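Local coordinates for toll-like receptor 6, Variable lymphocyte receptor B (Mus musculus, PDB 3A79), which probably recognises diacylated lipopeptides together with TLR2 as an innate immune receptor, here a mouse TLR6 ectodomain fused to a hagfish variable lymphocyte receptor fragment, at residues I333-I344 with S354-F365. Sequence-based numbering, arbitrary orientation.
Sequences IKMLSISDTPFI and SFTFLNFTQNVF. With NAG (2-acetamido-2-deoxy-beta-D-glucopyranose), chain G.
K334 O accepts two backbone N-H groups at once, from T356 and F357 at the start of strand 357-359. T356 N reaches it in the carbonyl plane, on a lone pair, at 2.8 Å and nearly straight at the hydrogen. F357 N, 3.0 Å from K334 O, arrives closer to the line of the C=O, but this second bond is bent at the hydrogen (136°). From there the parallel ladder alternates, L336 N giving to F357 O, N359 N to L336 O and I338 N to N359 O. Past the strands, D340 N bonds to T361 O at 2.9 Å, and V364 N closes the far end on F343 O. T341 OG1 accepts from F343 N, an ST turn that shapes the loop leaving strand 335-339. Both segments belong to the TLR6 part of the fusion, as successive leucine-rich repeats: strands 335-339 and 357-359 run side by side in the solenoid, between strands 306-314 and 381-383. M335, S337, F357 and N359 line one face of this pair. N359 carries the glycan, its ND2 bonded to NAG C1, and its OD1 accepts from T361 OG1 in the amide plane at 3.1 Å. S339 OG accepts a hydrogen bond from T361 N and gives a weak one to NAG O5. With CG of F357 anti to its own N (chi1 178°), the side chain leans forward along its strand, toward S337 and the sugar: M335 CE sits over one face of the ring, 4.0 Å from the centroid, a CH-pi contact with SD placed obliquely, and S337 OG meets the ring edge in plane. D340 and Q362 extend alongside each other, the carboxylate OD2 of D340 bonding to H311 and the amide OE1 of Q362 to R386. On the inward face L336 CB lies 3.7 Å from L358 CD2 and touches F355 CE2, I338 CB packs on F360 CD2, and F328 of helix 321-329 covers both L336 and I338.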
loop_
_atom_site.group_PDB
_atom_site.type_symbol
_atom_site.label_atom_id
_atom_site.label_comp_id
_atom_site.label_asym_id
_atom_site.label_seq_id
_atom_site.Cartn_x
_atom_site.Cartn_y
_atom_site.Cartn_z
ATOM N N ILE B 333 -29.757 -1.240 -4.081
ATOM C CA ILE B 333 -29.808 0.132 -4.550
ATOM C C ILE B 333 -28.903 0.271 -5.775
ATOM O O ILE B 333 -28.168 -0.653 -6.101
ATOM C CB ILE B 333 -29.366 1.079 -3.439
ATOM C CG1 ILE B 333 -27.968 0.693 -2.949
ATOM C CG2 ILE B 333 -30.359 1.029 -2.290
ATOM C CD1 ILE B 333 -27.675 1.121 -1.525
ATOM N N LYS B 334 -28.967 1.412 -6.459
ATOM C CA LYS B 334 -28.140 1.646 -7.645
ATOM C C LYS B 334 -26.741 2.166 -7.325
ATOM O O LYS B 334 -25.783 1.838 -8.019
ATOM C CB LYS B 334 -28.838 2.579 -8.643
ATOM C CG LYS B 334 -29.792 1.830 -9.577
ATOM C CD LYS B 334 -30.561 2.748 -10.526
ATOM C CE LYS B 334 -31.845 2.058 -11.004
ATOM N NZ LYS B 334 -32.876 2.998 -11.553
ATOM N N MET B 335 -26.615 2.971 -6.275
ATOM C CA MET B 335 -25.316 3.541 -5.943
ATOM C C MET B 335 -24.890 3.329 -4.498
ATOM O O MET B 335 -25.615 3.686 -3.572
ATOM C CB MET B 335 -25.302 5.028 -6.258
ATOM C CG MET B 335 -25.836 5.366 -7.619
ATOM S SD MET B 335 -26.174 7.121 -7.692
ATOM C CE MET B 335 -24.515 7.756 -7.409
ATOM N N LEU B 336 -23.702 2.750 -4.323
ATOM C CA LEU B 336 -23.083 2.590 -3.015
ATOM C C LEU B 336 -21.693 3.199 -3.024
ATOM O O LEU B 336 -20.852 2.789 -3.818
ATOM C CB LEU B 336 -22.966 1.117 -2.642
ATOM C CG LEU B 336 -22.319 0.873 -1.277
ATOM C CD1 LEU B 336 -23.115 1.554 -0.178
ATOM C CD2 LEU B 336 -22.183 -0.610 -0.986
ATOM N N SER B 337 -21.471 4.183 -2.156
ATOM C CA SER B 337 -20.134 4.699 -1.888
ATOM C C SER B 337 -19.756 4.417 -0.431
ATOM O O SER B 337 -20.507 4.744 0.480
ATOM C CB SER B 337 -20.058 6.211 -2.147
ATOM O OG SER B 337 -20.322 6.563 -3.499
ATOM N N ILE B 338 -18.600 3.800 -0.211
ATOM C CA ILE B 338 -18.042 3.693 1.136
ATOM C C ILE B 338 -16.581 4.102 1.139
ATOM O O ILE B 338 -15.747 3.360 0.642
ATOM C CB ILE B 338 -18.092 2.276 1.667
ATOM C CG1 ILE B 338 -19.536 1.850 1.939
ATOM C CG2 ILE B 338 -17.230 2.184 2.928
ATOM C CD1 ILE B 338 -19.673 0.394 2.342
ATOM N N SER B 339 -16.272 5.260 1.724
ATOM C CA SER B 339 -14.940 5.873 1.596
ATOM C C SER B 339 -14.272 6.280 2.917
ATOM O O SER B 339 -14.938 6.591 3.901
ATOM C CB SER B 339 -15.021 7.101 0.682
ATOM O OG SER B 339 -15.537 6.756 -0.592
ATOM N N ASP B 340 -12.944 6.297 2.924
ATOM C CA ASP B 340 -12.190 6.718 4.105
ATOM C C ASP B 340 -12.518 5.878 5.353
ATOM O O ASP B 340 -12.934 6.402 6.385
ATOM C CB ASP B 340 -12.431 8.202 4.368
ATOM C CG ASP B 340 -11.517 8.772 5.435
ATOM O OD1 ASP B 340 -10.565 8.082 5.880
ATOM O OD2 ASP B 340 -11.765 9.934 5.825
ATOM N N THR B 341 -12.309 4.571 5.246
ATOM C CA THR B 341 -12.612 3.643 6.316
ATOM C C THR B 341 -11.442 2.690 6.448
ATOM O O THR B 341 -10.577 2.657 5.582
ATOM C CB THR B 341 -13.804 2.795 5.929
ATOM O OG1 THR B 341 -13.340 1.690 5.145
ATOM C CG2 THR B 341 -14.791 3.612 5.109
ATOM N N PRO B 342 -11.422 1.884 7.520
ATOM C CA PRO B 342 -10.390 0.853 7.683
ATOM C C PRO B 342 -10.695 -0.427 6.906
ATOM O O PRO B 342 -9.983 -1.410 7.098
ATOM C CB PRO B 342 -10.448 0.521 9.177
ATOM C CG PRO B 342 -11.530 1.392 9.763
ATOM C CD PRO B 342 -12.361 1.897 8.649
ATOM N N PHE B 343 -11.727 -0.432 6.064
ATOM C CA PHE B 343 -12.150 -1.674 5.415
ATOM C C PHE B 343 -11.064 -2.246 4.499
ATOM O O PHE B 343 -10.355 -1.501 3.827
ATOM C CB PHE B 343 -13.474 -1.496 4.658
ATOM C CG PHE B 343 -14.612 -1.029 5.523
ATOM C CD1 PHE B 343 -14.564 -1.180 6.901
ATOM C CD2 PHE B 343 -15.740 -0.457 4.958
ATOM C CE1 PHE B 343 -15.612 -0.746 7.701
ATOM C CE2 PHE B 343 -16.793 -0.027 5.759
ATOM C CZ PHE B 343 -16.723 -0.169 7.131
ATOM N N ILE B 344 -10.945 -3.572 4.482
ATOM C CA ILE B 344 -9.893 -4.256 3.733
ATOM C C ILE B 344 -10.423 -4.960 2.485
ATOM O O ILE B 344 -9.652 -5.551 1.717
ATOM C CB ILE B 344 -9.207 -5.309 4.604
ATOM C CG1 ILE B 344 -10.235 -6.309 5.116
ATOM C CG2 ILE B 344 -8.507 -4.668 5.775
ATOM C CD1 ILE B 344 -9.633 -7.414 5.961
ATOM N N SER B 354 -27.942 -4.723 -8.390
ATOM C CA SER B 354 -28.416 -3.684 -9.286
ATOM C C SER B 354 -27.514 -2.478 -9.154
ATOM O O SER B 354 -27.753 -1.436 -9.762
ATOM C CB SER B 354 -29.873 -3.322 -8.990
ATOM O OG SER B 354 -30.044 -2.982 -7.628
ATOM N N PHE B 355 -26.470 -2.635 -8.348
ATOM C CA PHE B 355 -25.419 -1.636 -8.276
ATOM C C PHE B 355 -25.027 -1.270 -9.687
ATOM O O PHE B 355 -24.706 -2.140 -10.492
ATOM C CB PHE B 355 -24.188 -2.189 -7.565
ATOM C CG PHE B 355 -24.369 -2.384 -6.091
ATOM C CD1 PHE B 355 -23.898 -3.528 -5.472
ATOM C CD2 PHE B 355 -25.002 -1.420 -5.326
ATOM C CE1 PHE B 355 -24.057 -3.715 -4.122
ATOM C CE2 PHE B 355 -25.163 -1.595 -3.968
ATOM C CZ PHE B 355 -24.687 -2.746 -3.365
ATOM N N THR B 356 -25.068 0.015 -9.993
ATOM C CA THR B 356 -24.540 0.496 -11.256
ATOM C C THR B 356 -23.447 1.517 -10.988
ATOM O O THR B 356 -22.790 1.997 -11.912
ATOM C CB THR B 356 -25.638 1.093 -12.153
ATOM O OG1 THR B 356 -26.155 2.291 -11.561
ATOM C CG2 THR B 356 -26.760 0.086 -12.329
ATOM N N PHE B 357 -23.255 1.826 -9.707
ATOM C CA PHE B 357 -22.239 2.769 -9.277
ATOM C C PHE B 357 -21.596 2.339 -7.967
ATOM O O PHE B 357 -22.272 2.113 -6.971
ATOM C CB PHE B 357 -22.842 4.152 -9.128
ATOM C CG PHE B 357 -21.877 5.178 -8.631
ATOM C CD1 PHE B 357 -21.098 5.898 -9.520
ATOM C CD2 PHE B 357 -21.757 5.433 -7.270
ATOM C CE1 PHE B 357 -20.210 6.850 -9.058
ATOM C CE2 PHE B 357 -20.870 6.384 -6.804
ATOM C CZ PHE B 357 -20.091 7.093 -7.698
ATOM N N LEU B 358 -20.275 2.221 -7.982
ATOM C CA LEU B 358 -19.523 1.817 -6.804
ATOM C C LEU B 358 -18.307 2.718 -6.627
ATOM O O LEU B 358 -17.544 2.929 -7.565
ATOM C CB LEU B 358 -19.121 0.347 -6.914
ATOM C CG LEU B 358 -20.294 -0.617 -6.725
ATOM C CD1 LEU B 358 -19.835 -2.041 -6.897
ATOM C CD2 LEU B 358 -20.954 -0.426 -5.360
ATOM N N ASN B 359 -18.155 3.269 -5.427
ATOM C CA ASN B 359 -17.092 4.216 -5.114
ATOM C C ASN B 359 -16.537 3.885 -3.743
ATOM O O ASN B 359 -17.095 4.286 -2.730
ATOM C CB ASN B 359 -17.637 5.653 -5.161
ATOM C CG ASN B 359 -16.605 6.716 -4.756
ATOM O OD1 ASN B 359 -15.504 6.403 -4.310
ATOM N ND2 ASN B 359 -16.988 7.994 -4.909
ATOM N N PHE B 360 -15.450 3.121 -3.721
ATOM C CA PHE B 360 -14.781 2.764 -2.476
ATOM C C PHE B 360 -13.443 3.471 -2.368
ATOM O O PHE B 360 -12.392 2.833 -2.397
ATOM C CB PHE B 360 -14.586 1.253 -2.387
ATOM C CG PHE B 360 -15.869 0.477 -2.476
ATOM C CD1 PHE B 360 -16.216 -0.191 -3.641
ATOM C CD2 PHE B 360 -16.742 0.432 -1.400
ATOM C CE1 PHE B 360 -17.396 -0.904 -3.722
ATOM C CE2 PHE B 360 -17.926 -0.279 -1.474
ATOM C CZ PHE B 360 -18.255 -0.948 -2.637
ATOM N N THR B 361 -13.494 4.795 -2.242
ATOM C CA THR B 361 -12.288 5.618 -2.187
ATOM C C THR B 361 -11.597 5.555 -0.829
ATOM O O THR B 361 -12.246 5.543 0.219
ATOM C CB THR B 361 -12.585 7.106 -2.510
ATOM O OG1 THR B 361 -12.549 7.318 -3.923
ATOM C CG2 THR B 361 -11.546 7.996 -1.868
ATOM N N GLN B 362 -10.272 5.515 -0.862
ATOM C CA GLN B 362 -9.467 5.650 0.340
ATOM C C GLN B 362 -9.823 4.656 1.442
ATOM O O GLN B 362 -10.166 5.034 2.558
ATOM C CB GLN B 362 -9.549 7.077 0.874
ATOM C CG GLN B 362 -8.516 7.383 1.948
ATOM C CD GLN B 362 -8.522 8.840 2.344
ATOM O OE1 GLN B 362 -8.615 9.720 1.491
ATOM N NE2 GLN B 362 -8.431 9.105 3.640
ATOM N N ASN B 363 -9.733 3.375 1.126
ATOM C CA ASN B 363 -9.840 2.355 2.147
ATOM C C ASN B 363 -8.541 1.583 2.149
ATOM O O ASN B 363 -7.484 2.146 1.904
ATOM C CB ASN B 363 -11.013 1.426 1.853
ATOM C CG ASN B 363 -12.319 2.166 1.757
ATOM O OD1 ASN B 363 -13.025 2.058 0.758
ATOM N ND2 ASN B 363 -12.645 2.939 2.792
ATOM N N VAL B 364 -8.626 0.288 2.406
ATOM C CA VAL B 364 -7.464 -0.576 2.334
ATOM C C VAL B 364 -7.818 -1.836 1.534
ATOM O O VAL B 364 -7.473 -2.951 1.928
ATOM C CB VAL B 364 -6.934 -0.919 3.745
ATOM C CG1 VAL B 364 -5.467 -1.371 3.673
ATOM C CG2 VAL B 364 -7.073 0.299 4.676
ATOM N N PHE B 365 -8.510 -1.641 0.407
ATOM C CA PHE B 365 -8.900 -2.739 -0.492
ATOM C C PHE B 365 -7.713 -3.382 -1.215
ATOM O O PHE B 365 -6.668 -2.768 -1.389
ATOM C CB PHE B 365 -9.897 -2.251 -1.545
ATOM C CG PHE B 365 -11.305 -2.106 -1.040
ATOM C CD1 PHE B 365 -11.565 -1.984 0.321
ATOM C CD2 PHE B 365 -12.374 -2.055 -1.938
ATOM C CE1 PHE B 365 -12.859 -1.842 0.774
ATOM C CE2 PHE B 365 -13.669 -1.903 -1.491
ATOM C CZ PHE B 365 -13.914 -1.802 -0.136
HETATM C C1 NAG G . -16.028 8.972 -4.444
HETATM C C2 NAG G . -16.400 10.288 -5.130
HETATM C C3 NAG G . -15.691 11.518 -4.557
HETATM C C4 NAG G . -15.582 11.513 -3.030
HETATM C C5 NAG G . -15.217 10.122 -2.514
HETATM C C6 NAG G . -15.339 10.071 -1.001
HETATM C C7 NAG G . -17.044 10.238 -7.489
HETATM C C8 NAG G . -16.559 10.270 -8.913
HETATM N N2 NAG G . -16.095 10.208 -6.547
HETATM O O3 NAG G . -16.336 12.700 -4.998
HETATM O O4 NAG G . -14.622 12.497 -2.651
HETATM O O5 NAG G . -16.071 9.132 -3.045
HETATM O O6 NAG G . -16.583 10.628 -0.638
HETATM O O7 NAG G . -18.255 10.236 -7.238
#